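Long-range contacts in acetylxylan esterase (Geobacillus stearothermophilus, PDB 5BN1), which removes acetyl side groups from the xylose units of xylan and xylo-oligosaccharides, acting as a serine esterase of the GDSL family: residues 19-24 and 57-62; 9-14 and 84-89; 35-40 and 198-203. The protein carries 1 engineered substitution. One frame throughout, in Å; residues are numbered along the deposited sequence.

Contact 1. Residues 19-24 and 57-62; sequences CGRARP and VNKGIS
Gly60 O is gripped by two nitrogens of Arg21, which meets it side-on. Arg21 NE donates to Gly60 O over 2.8 Å within the carbonyl plane, and Arg21 NH2 reaches the same oxygen over 3.1 Å from above that plane, in a more bent bond. The bend of the Arg21 chain at chi2 (83°) brings Arg21 CD within 3.2 Å of Asn58 O, while Arg21 CB lies 3.5 Å from Asn58 ND2. Asn58 O stands over one face of the guanidinium without being hydrogen-bonded to it; CG of Arg23 lies over the opposite face. The remaining nitrogen of Arg21, NH1, turns back to its own loop and bonds to Ala22 O (3.0 Å) and Pro24 O (2.9 Å). Lys59 NZ binds Pro24 O as well, at 2.7 Å, arriving from the other face of its carbonyl plane. Asparagine suits position 58 because OD1 accepts from Gly60 N in an Asx turn while ND2 bonds to Thr17 O and Leu33 O. A side chain on Gly60 would crowd that OD1. Arg23, salt-bridged to Asp18, also reaches Ser62 O through a water. Long cationic side chains thus join carbonyls of the two segments where no backbone bond runs between them, beside the probable nucleophile Ser15; the shared Pro24 oxygen probably eases the repulsion between Arg21 NH1 and Lys59 NZ, 4.7 Å apart.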
loop_
_atom_site.group_PDB
_atom_site.type_symbol
_atom_site.label_atom_id
_atom_site.label_comp_id
_atom_site.label_asym_id
_atom_site.label_seq_id
_atom_site.Cartn_x
_atom_site.Cartn_y
_atom_site.Cartn_z
ATOM N N CYS A 19 -8.139 -19.041 11.233
ATOM C CA CYS A 19 -8.937 -18.438 10.157
ATOM C C CYS A 19 -8.831 -16.897 10.221
ATOM O O CYS A 19 -9.855 -16.243 9.995
ATOM C CB CYS A 19 -10.311 -18.855 10.144
ATOM S SG CYS A 19 -10.459 -20.573 9.641
ATOM N N GLY A 20 -7.678 -16.346 10.516
ATOM C CA GLY A 20 -7.608 -14.852 10.604
ATOM C C GLY A 20 -8.216 -14.174 11.791
ATOM O O GLY A 20 -8.544 -12.959 11.741
ATOM N N ARG A 21 -8.284 -14.876 12.905
ATOM C CA ARG A 21 -8.750 -14.331 14.148
ATOM C C ARG A 21 -7.875 -13.186 14.657
ATOM O O ARG A 21 -6.731 -13.059 14.290
ATOM C CB ARG A 21 -8.975 -15.444 15.181
ATOM C CG ARG A 21 -7.767 -16.159 15.670
ATOM C CD ARG A 21 -7.098 -15.418 16.775
ATOM N NE ARG A 21 -6.034 -16.197 17.299
ATOM C CZ ARG A 21 -5.371 -15.901 18.403
ATOM N NH1 ARG A 21 -5.582 -14.750 19.061
ATOM N NH2 ARG A 21 -4.514 -16.754 18.891
ATOM N N ALA A 22 -8.496 -12.337 15.467
ATOM C CA ALA A 22 -7.750 -11.139 16.062
ATOM C C ALA A 22 -6.715 -11.591 17.101
ATOM O O ALA A 22 -7.029 -12.399 17.949
ATOM C CB ALA A 22 -8.748 -10.246 16.750
ATOM N N ARG A 23 -5.514 -11.086 16.938
ATOM C CA ARG A 23 -4.373 -11.401 17.799
ATOM C C ARG A 23 -4.062 -10.149 18.666
ATOM O O ARG A 23 -4.031 -9.019 18.156
ATOM C CB ARG A 23 -3.177 -11.809 17.013
ATOM C CG ARG A 23 -3.470 -13.050 16.173
ATOM C CD ARG A 23 -2.194 -13.707 15.834
ATOM N NE ARG A 23 -2.415 -14.751 14.815
ATOM C CZ ARG A 23 -1.437 -15.456 14.266
ATOM N NH1 ARG A 23 -0.163 -15.250 14.616
ATOM N NH2 ARG A 23 -1.710 -16.423 13.394
ATOM N N PRO A 24 -3.840 -10.381 19.965
ATOM C CA PRO A 24 -3.800 -11.620 20.709
ATOM C C PRO A 24 -5.127 -12.133 21.247
ATOM O O PRO A 24 -5.279 -13.332 21.542
ATOM C CB PRO A 24 -2.866 -11.263 21.916
ATOM C CG PRO A 24 -3.280 -9.832 22.214
ATOM C CD PRO A 24 -3.338 -9.237 20.801
ATOM N N VAL A 57 -13.876 -17.406 22.599
ATOM C CA VAL A 57 -12.558 -16.898 22.352
ATOM C C VAL A 57 -11.851 -17.873 21.334
ATOM O O VAL A 57 -12.011 -19.073 21.457
ATOM C CB VAL A 57 -11.703 -16.865 23.654
ATOM C CG1 VAL A 57 -10.402 -16.180 23.404
ATOM C CG2 VAL A 57 -12.457 -16.169 24.788
ATOM N N ASN A 58 -11.168 -17.291 20.343
ATOM C CA ASN A 58 -10.418 -18.052 19.376
ATOM C C ASN A 58 -8.979 -17.827 19.528
ATOM O O ASN A 58 -8.397 -16.756 19.332
ATOM C CB ASN A 58 -10.873 -17.647 17.956
ATOM C CG ASN A 58 -10.252 -18.547 16.888
ATOM O OD1 ASN A 58 -9.273 -19.254 17.121
ATOM N ND2 ASN A 58 -10.774 -18.439 15.652
ATOM N N LYS A 59 -8.267 -18.880 19.977
ATOM C CA LYS A 59 -6.838 -18.895 20.173
ATOM C C LYS A 59 -6.049 -19.710 19.160
ATOM O O LYS A 59 -4.891 -20.098 19.365
ATOM C CB LYS A 59 -6.452 -19.297 21.650
ATOM C CG LYS A 59 -6.912 -18.221 22.629
ATOM C CD LYS A 59 -6.139 -16.984 22.567
ATOM C CE LYS A 59 -6.398 -16.060 23.781
ATOM N NZ LYS A 59 -5.531 -14.857 23.760
ATOM N N GLY A 60 -6.673 -19.957 18.001
ATOM C CA GLY A 60 -5.979 -20.656 16.922
ATOM C C GLY A 60 -4.773 -19.897 16.430
ATOM O O GLY A 60 -4.848 -18.601 16.387
ATOM N N ILE A 61 -3.691 -20.585 16.052
ATOM C CA ILE A 61 -2.588 -19.956 15.410
ATOM C C ILE A 61 -2.113 -20.789 14.238
ATOM O O ILE A 61 -1.721 -21.945 14.379
ATOM C CB ILE A 61 -1.457 -19.701 16.404
ATOM C CG1 ILE A 61 -1.944 -18.762 17.448
ATOM C CG2 ILE A 61 -0.230 -19.137 15.741
ATOM C CD1 ILE A 61 -0.916 -18.291 18.410
ATOM N N SER A 62 -2.105 -20.178 13.031
ATOM C CA SER A 62 -1.649 -20.862 11.857
ATOM C C SER A 62 -0.263 -21.449 12.031
ATOM O O SER A 62 0.627 -20.778 12.560
ATOM C CB SER A 62 -1.617 -19.806 10.699
ATOM O OG SER A 62 -1.232 -20.486 9.509
HETATM O O HOH W 1 0.844 -17.988 12.533
#

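Contact 2. Residues 9-14 and 84-89; sequences LLFIGD and WVSIMI
Two neighbouring parallel strands meet here, 9-13 and 84-88, in the buried middle of the five-stranded sheet, where 9-13 is also paired with strand 55-58 and 84-88 borders strand 130-134. Their axes approach to 4.7 Å and diverge by 19°, the modest twist of such sheets. Pairing is by four backbone bonds: Leu10 N to Trp84 O, Ser86 N to Leu10 O, Ile12 N to Ser86 O and Met88 N to Ile12 O. The bond from Ser86 N to Leu10 O, 2.9 Å, is almost straight at 174°. On the face carrying Leu9, Phe11, Trp84 and Ser86, the small serine leaves room for the aromatic ring: Ser86 CB lies 3.6 Å from Phe11 CD1, and Leu9 CD1 sits over one face of that ring. Ser86 OG, anti to the backbone N (chi1 -179°), is hydrogen-bonded to a water at 2.9 Å, and the water donates to Ile12 O. On the other face Ile12 and Ile87 lie side by side, Ile12 CG2 4.0 Å from Ile87 CG1, beneath helix 66-78. Beta-branched isoleucine and valine suit the extended backbone, and the two isoleucines pack against the helix. Where the strands part, a water bridges Asp14 N (3.1 Å) to Met88 O (2.7 Å). Gly13 has backbone angles that demand glycine, and a CB there would hit Met88 O. Asp14 caps Ile16 N, starting the helix of the probable nucleophile Ser15. Direct backbone bonds thus hold the paired stretch, with one water at Ser86 OG, and past it a bridging water and the Asp14 cap take over.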
loop_
_atom_site.group_PDB
_atom_site.type_symbol
_atom_site.label_atom_id
_atom_site.label_comp_id
_atom_site.label_asym_id
_atom_site.label_seq_id
_atom_site.Cartn_x
_atom_site.Cartn_y
_atom_site.Cartn_z
ATOM N N LEU A 9 -16.213 -20.437 26.188
ATOM C CA LEU A 9 -15.787 -21.530 25.332
ATOM C C LEU A 9 -14.615 -21.020 24.556
ATOM O O LEU A 9 -14.713 -19.991 23.860
ATOM C CB LEU A 9 -16.908 -21.946 24.390
ATOM C CG LEU A 9 -16.552 -22.786 23.143
ATOM C CD1 LEU A 9 -15.875 -24.106 23.521
ATOM C CD2 LEU A 9 -17.832 -23.088 22.428
ATOM N N LEU A 10 -13.457 -21.673 24.674
ATOM C CA LEU A 10 -12.235 -21.254 24.097
ATOM C C LEU A 10 -11.834 -22.313 23.118
ATOM O O LEU A 10 -11.729 -23.495 23.423
ATOM C CB LEU A 10 -11.121 -21.045 25.123
ATOM C CG LEU A 10 -9.768 -20.597 24.674
ATOM C CD1 LEU A 10 -9.096 -19.844 25.819
ATOM C CD2 LEU A 10 -8.851 -21.751 24.333
ATOM N N PHE A 11 -11.526 -21.913 21.851
ATOM C CA PHE A 11 -11.065 -22.804 20.784
ATOM C C PHE A 11 -9.599 -22.550 20.586
ATOM O O PHE A 11 -9.085 -21.435 20.554
ATOM C CB PHE A 11 -11.794 -22.490 19.463
ATOM C CG PHE A 11 -13.228 -22.865 19.425
ATOM C CD1 PHE A 11 -13.594 -24.037 18.880
ATOM C CD2 PHE A 11 -14.222 -21.916 19.803
ATOM C CE1 PHE A 11 -14.920 -24.429 18.768
ATOM C CE2 PHE A 11 -15.542 -22.271 19.657
ATOM C CZ PHE A 11 -15.911 -23.490 19.170
ATOM N N ILE A 12 -8.878 -23.690 20.443
ATOM C CA ILE A 12 -7.463 -23.633 20.204
ATOM C C ILE A 12 -7.081 -24.697 19.141
ATOM O O ILE A 12 -7.736 -25.726 18.971
ATOM C CB ILE A 12 -6.590 -23.648 21.466
ATOM C CG1 ILE A 12 -5.161 -23.165 21.208
ATOM C CG2 ILE A 12 -6.687 -25.026 22.119
ATOM C CD1 ILE A 12 -4.311 -22.849 22.454
ATOM N N GLY A 13 -6.063 -24.351 18.339
ATOM C CA GLY A 13 -5.652 -25.160 17.275
ATOM C C GLY A 13 -4.735 -24.361 16.349
ATOM O O GLY A 13 -4.041 -23.444 16.737
ATOM N N ASP A 14 -4.743 -24.828 15.074
ATOM C CA ASP A 14 -3.882 -24.299 13.979
ATOM C C ASP A 14 -4.659 -23.349 13.046
ATOM O O ASP A 14 -5.612 -22.777 13.466
ATOM C CB ASP A 14 -3.236 -25.496 13.312
ATOM C CG ASP A 14 -4.206 -26.451 12.776
ATOM O OD1 ASP A 14 -5.336 -26.065 12.396
ATOM O OD2 ASP A 14 -3.944 -27.665 12.785
ATOM N N TRP A 84 -14.926 -24.144 28.919
ATOM C CA TRP A 84 -14.826 -25.208 28.020
ATOM C C TRP A 84 -13.662 -24.905 27.044
ATOM O O TRP A 84 -13.454 -23.742 26.671
ATOM C CB TRP A 84 -16.062 -25.370 27.168
ATOM C CG TRP A 84 -17.208 -25.881 27.857
ATOM C CD1 TRP A 84 -18.068 -25.164 28.613
ATOM C CD2 TRP A 84 -17.621 -27.261 27.908
ATOM N NE1 TRP A 84 -18.999 -26.052 29.159
ATOM C CE2 TRP A 84 -18.741 -27.319 28.744
ATOM C CE3 TRP A 84 -17.101 -28.441 27.388
ATOM C CZ2 TRP A 84 -19.371 -28.503 29.038
ATOM C CZ3 TRP A 84 -17.776 -29.625 27.640
ATOM C CH2 TRP A 84 -18.891 -29.630 28.451
ATOM N N VAL A 85 -12.844 -25.937 26.825
ATOM C CA VAL A 85 -11.723 -25.832 25.891
ATOM C C VAL A 85 -11.878 -26.859 24.809
ATOM O O VAL A 85 -11.981 -28.055 24.977
ATOM C CB VAL A 85 -10.333 -26.028 26.575
ATOM C CG1 VAL A 85 -9.162 -25.923 25.570
ATOM C CG2 VAL A 85 -10.123 -25.007 27.622
ATOM N N SER A 86 -11.913 -26.363 23.549
ATOM C CA SER A 86 -11.981 -27.145 22.319
ATOM C C SER A 86 -10.582 -27.121 21.651
ATOM O O SER A 86 -9.980 -26.067 21.485
ATOM C CB SER A 86 -12.991 -26.615 21.277
ATOM O OG SER A 86 -13.031 -27.397 20.150
ATOM N N ILE A 87 -10.064 -28.322 21.434
ATOM C CA ILE A 87 -8.730 -28.518 20.852
ATOM C C ILE A 87 -8.894 -29.235 19.530
ATOM O O ILE A 87 -9.453 -30.311 19.412
ATOM C CB ILE A 87 -7.779 -29.364 21.766
ATOM C CG1 ILE A 87 -7.806 -28.725 23.153
ATOM C CG2 ILE A 87 -6.415 -29.486 21.124
ATOM C CD1 ILE A 87 -7.216 -29.720 24.191
ATOM N N MET A 88 -8.264 -28.675 18.449
ATOM C CA MET A 88 -8.116 -29.372 17.157
ATOM C C MET A 88 -6.703 -29.125 16.684
ATOM O O MET A 88 -6.273 -28.087 16.215
ATOM C CB MET A 88 -9.105 -28.936 16.045
ATOM C CG MET A 88 -8.959 -29.807 14.829
ATOM S SD MET A 88 -10.337 -29.777 13.666
ATOM C CE MET A 88 -10.495 -28.028 13.421
ATOM N N ILE A 89 -5.899 -30.210 16.885
ATOM C CA ILE A 89 -4.460 -30.149 16.587
ATOM C C ILE A 89 -3.986 -31.494 16.096
ATOM O O ILE A 89 -4.571 -32.562 16.367
ATOM C CB ILE A 89 -3.657 -29.685 17.799
ATOM C CG1 ILE A 89 -2.283 -29.081 17.446
ATOM C CG2 ILE A 89 -3.584 -30.858 18.855
ATOM C CD1 ILE A 89 -2.405 -27.668 16.843
HETATM O O HOH W 2 -10.875 -26.337 18.498
HETATM O O HOH W 3 -7.229 -26.503 14.283
#

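Contact 3. Residues 35-40 and 198-203; sequences TGYVAY and AGHMIL
The side chain of His200 crosses those of Tyr37 and Tyr40 at about a right angle, its imidazole against Gly36 and Tyr37, its CB against Tyr40. Gly36 CA lies over one face of the imidazole, 3.8 Å from its centroid, in a CH-pi contact; any side chain on this N-cap glycine would strike His200 CD2. That carbon packs tightly against the backbone, 3.0 Å from Tyr37 N. Tyr37 CG lies between the backbone N and carbonyl carbon (chi1 76°), a placement that leaves the ring with its edge, at CD1, by His200 CD2. Tyr37 CB rests 3.7 Å from Leu203 CB. The Tyr37 hydroxyl bonds to Thr17 OG1, while His200 NE2 makes a weak bond to Ile16 O. Tyr40 sets its CE2 3.5 Å from His200 CB and offers one face to Met201, whose CE is 4.0 Å from the ring centroid; Gly36 O lies over the opposite face. The sulfur approaches obliquely, completing a Met-aromatic contact. An alanine in place of Tyr40 would probably leave Met201 SD and CE without their aromatic partner and open a gap beside His200 CB. The same ring meets Tyr40 of a neighbouring subunit. Joining the first turn of helix 37-48 to helix 197-211, just beyond the probable catalytic His194, the arrangement belongs to the helical layer flanking the sheet in the alpha/beta SGNH hydrolase fold.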
loop_
_atom_site.group_PDB
_atom_site.type_symbol
_atom_site.label_atom_id
_atom_site.label_comp_id
_atom_site.label_asym_id
_atom_site.label_seq_id
_atom_site.Cartn_x
_atom_site.Cartn_y
_atom_site.Cartn_z
ATOM N N THR A 35 -12.837 -16.264 10.143
ATOM C CA THR A 35 -13.833 -16.539 9.107
ATOM C C THR A 35 -14.103 -17.971 8.777
ATOM O O THR A 35 -14.459 -18.319 7.638
ATOM C CB THR A 35 -13.426 -15.821 7.777
ATOM O OG1 THR A 35 -12.101 -16.210 7.417
ATOM C CG2 THR A 35 -13.454 -14.303 8.057
ATOM N N GLY A 36 -14.003 -18.884 9.747
ATOM C CA GLY A 36 -14.171 -20.306 9.512
ATOM C C GLY A 36 -15.091 -20.863 10.599
ATOM O O GLY A 36 -16.066 -20.288 11.098
ATOM N N TYR A 37 -14.778 -22.127 10.916
ATOM C CA TYR A 37 -15.777 -22.943 11.647
ATOM C C TYR A 37 -16.069 -22.337 13.044
ATOM O O TYR A 37 -17.199 -22.488 13.468
ATOM C CB TYR A 37 -15.409 -24.444 11.801
ATOM C CG TYR A 37 -14.354 -24.806 12.823
ATOM C CD1 TYR A 37 -12.983 -24.713 12.584
ATOM C CD2 TYR A 37 -14.744 -25.113 14.136
ATOM C CE1 TYR A 37 -12.011 -24.971 13.558
ATOM C CE2 TYR A 37 -13.774 -25.373 15.087
ATOM C CZ TYR A 37 -12.459 -25.295 14.827
ATOM O OH TYR A 37 -11.458 -25.511 15.819
ATOM N N VAL A 38 -15.101 -21.724 13.704
ATOM C CA VAL A 38 -15.380 -21.102 15.000
ATOM C C VAL A 38 -16.493 -20.030 14.874
ATOM O O VAL A 38 -17.466 -20.060 15.549
ATOM C CB VAL A 38 -14.131 -20.567 15.623
ATOM C CG1 VAL A 38 -14.424 -19.783 16.923
ATOM C CG2 VAL A 38 -13.139 -21.708 15.935
ATOM N N ALA A 39 -16.303 -19.176 13.886
ATOM C CA ALA A 39 -17.296 -18.159 13.696
ATOM C C ALA A 39 -18.620 -18.758 13.337
ATOM O O ALA A 39 -19.670 -18.193 13.732
ATOM C CB ALA A 39 -16.839 -17.176 12.624
ATOM N N TYR A 40 -18.641 -19.770 12.493
ATOM C CA TYR A 40 -19.867 -20.392 12.079
ATOM C C TYR A 40 -20.627 -21.041 13.241
ATOM O O TYR A 40 -21.843 -20.984 13.353
ATOM C CB TYR A 40 -19.696 -21.376 10.937
ATOM C CG TYR A 40 -19.089 -20.859 9.665
ATOM C CD1 TYR A 40 -19.030 -19.529 9.431
ATOM C CD2 TYR A 40 -18.708 -21.706 8.725
ATOM C CE1 TYR A 40 -18.417 -19.046 8.246
ATOM C CE2 TYR A 40 -18.072 -21.272 7.541
ATOM C CZ TYR A 40 -17.969 -19.969 7.326
ATOM O OH TYR A 40 -17.405 -19.473 6.111
ATOM N N ALA A 198 -17.815 -24.461 2.685
ATOM C CA ALA A 198 -18.487 -25.726 2.859
ATOM C C ALA A 198 -17.713 -26.637 3.829
ATOM O O ALA A 198 -18.356 -27.272 4.676
ATOM C CB ALA A 198 -18.656 -26.463 1.545
ATOM N N GLY A 199 -16.422 -26.705 3.694
ATOM C CA GLY A 199 -15.619 -27.479 4.633
ATOM C C GLY A 199 -15.683 -26.986 6.014
ATOM O O GLY A 199 -15.775 -27.796 6.982
ATOM N N HIS A 200 -15.693 -25.669 6.187
ATOM C CA HIS A 200 -15.849 -25.069 7.535
ATOM C C HIS A 200 -17.230 -25.374 8.061
ATOM O O HIS A 200 -17.419 -25.495 9.295
ATOM C CB HIS A 200 -15.456 -23.614 7.538
ATOM C CG HIS A 200 -13.970 -23.447 7.678
ATOM N ND1 HIS A 200 -13.034 -23.270 6.660
ATOM C CD2 HIS A 200 -13.251 -23.546 8.778
ATOM C CE1 HIS A 200 -11.802 -23.212 7.197
ATOM N NE2 HIS A 200 -11.957 -23.374 8.513
ATOM N N MET A 201 -18.250 -25.423 7.197
ATOM C CA MET A 201 -19.576 -25.807 7.607
ATOM C C MET A 201 -19.613 -27.239 8.071
ATOM O O MET A 201 -20.300 -27.571 9.034
ATOM C CB MET A 201 -20.648 -25.617 6.509
ATOM C CG MET A 201 -20.936 -24.155 6.357
ATOM S SD MET A 201 -21.844 -23.407 7.786
ATOM C CE MET A 201 -21.911 -21.829 6.897
ATOM N N ILE A 202 -18.948 -28.120 7.358
ATOM C CA ILE A 202 -18.802 -29.575 7.789
ATOM C C ILE A 202 -18.259 -29.601 9.208
ATOM O O ILE A 202 -18.791 -30.335 10.074
ATOM C CB ILE A 202 -17.961 -30.341 6.782
ATOM C CG1 ILE A 202 -18.671 -30.537 5.460
ATOM C CG2 ILE A 202 -17.524 -31.710 7.385
ATOM C CD1 ILE A 202 -17.733 -30.947 4.332
ATOM N N LEU A 203 -17.197 -28.883 9.443
ATOM C CA LEU A 203 -16.576 -28.793 10.771
ATOM C C LEU A 203 -17.529 -28.245 11.791
ATOM O O LEU A 203 -17.670 -28.779 12.885
ATOM C CB LEU A 203 -15.293 -28.028 10.776
ATOM C CG LEU A 203 -14.119 -28.609 9.985
ATOM C CD1 LEU A 203 -13.013 -27.595 9.790
ATOM C CD2 LEU A 203 -13.569 -29.794 10.811
#

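Contact 2 is the core of the three, wholly buried and built from regular strand pairing with apolar side chains on both faces. Contact 1 lies at its flank: strand 55-58 is paired with strand 8-13, yet its loop partner is partly exposed, and cationic side chains replace the regular pairing. Contact 3 is buried too, but between helices and close to a subunit interface, and depends on ring faces and sulfur instead of hydrogen bonds. Phe11 of contact 2 packs on Tyr37 and Val38 of contact 3, and Met88 on Tyr37, while Cys19 of contact 1 touches Gly36 and His200. All three border the short helix bearing the probable nucleophile.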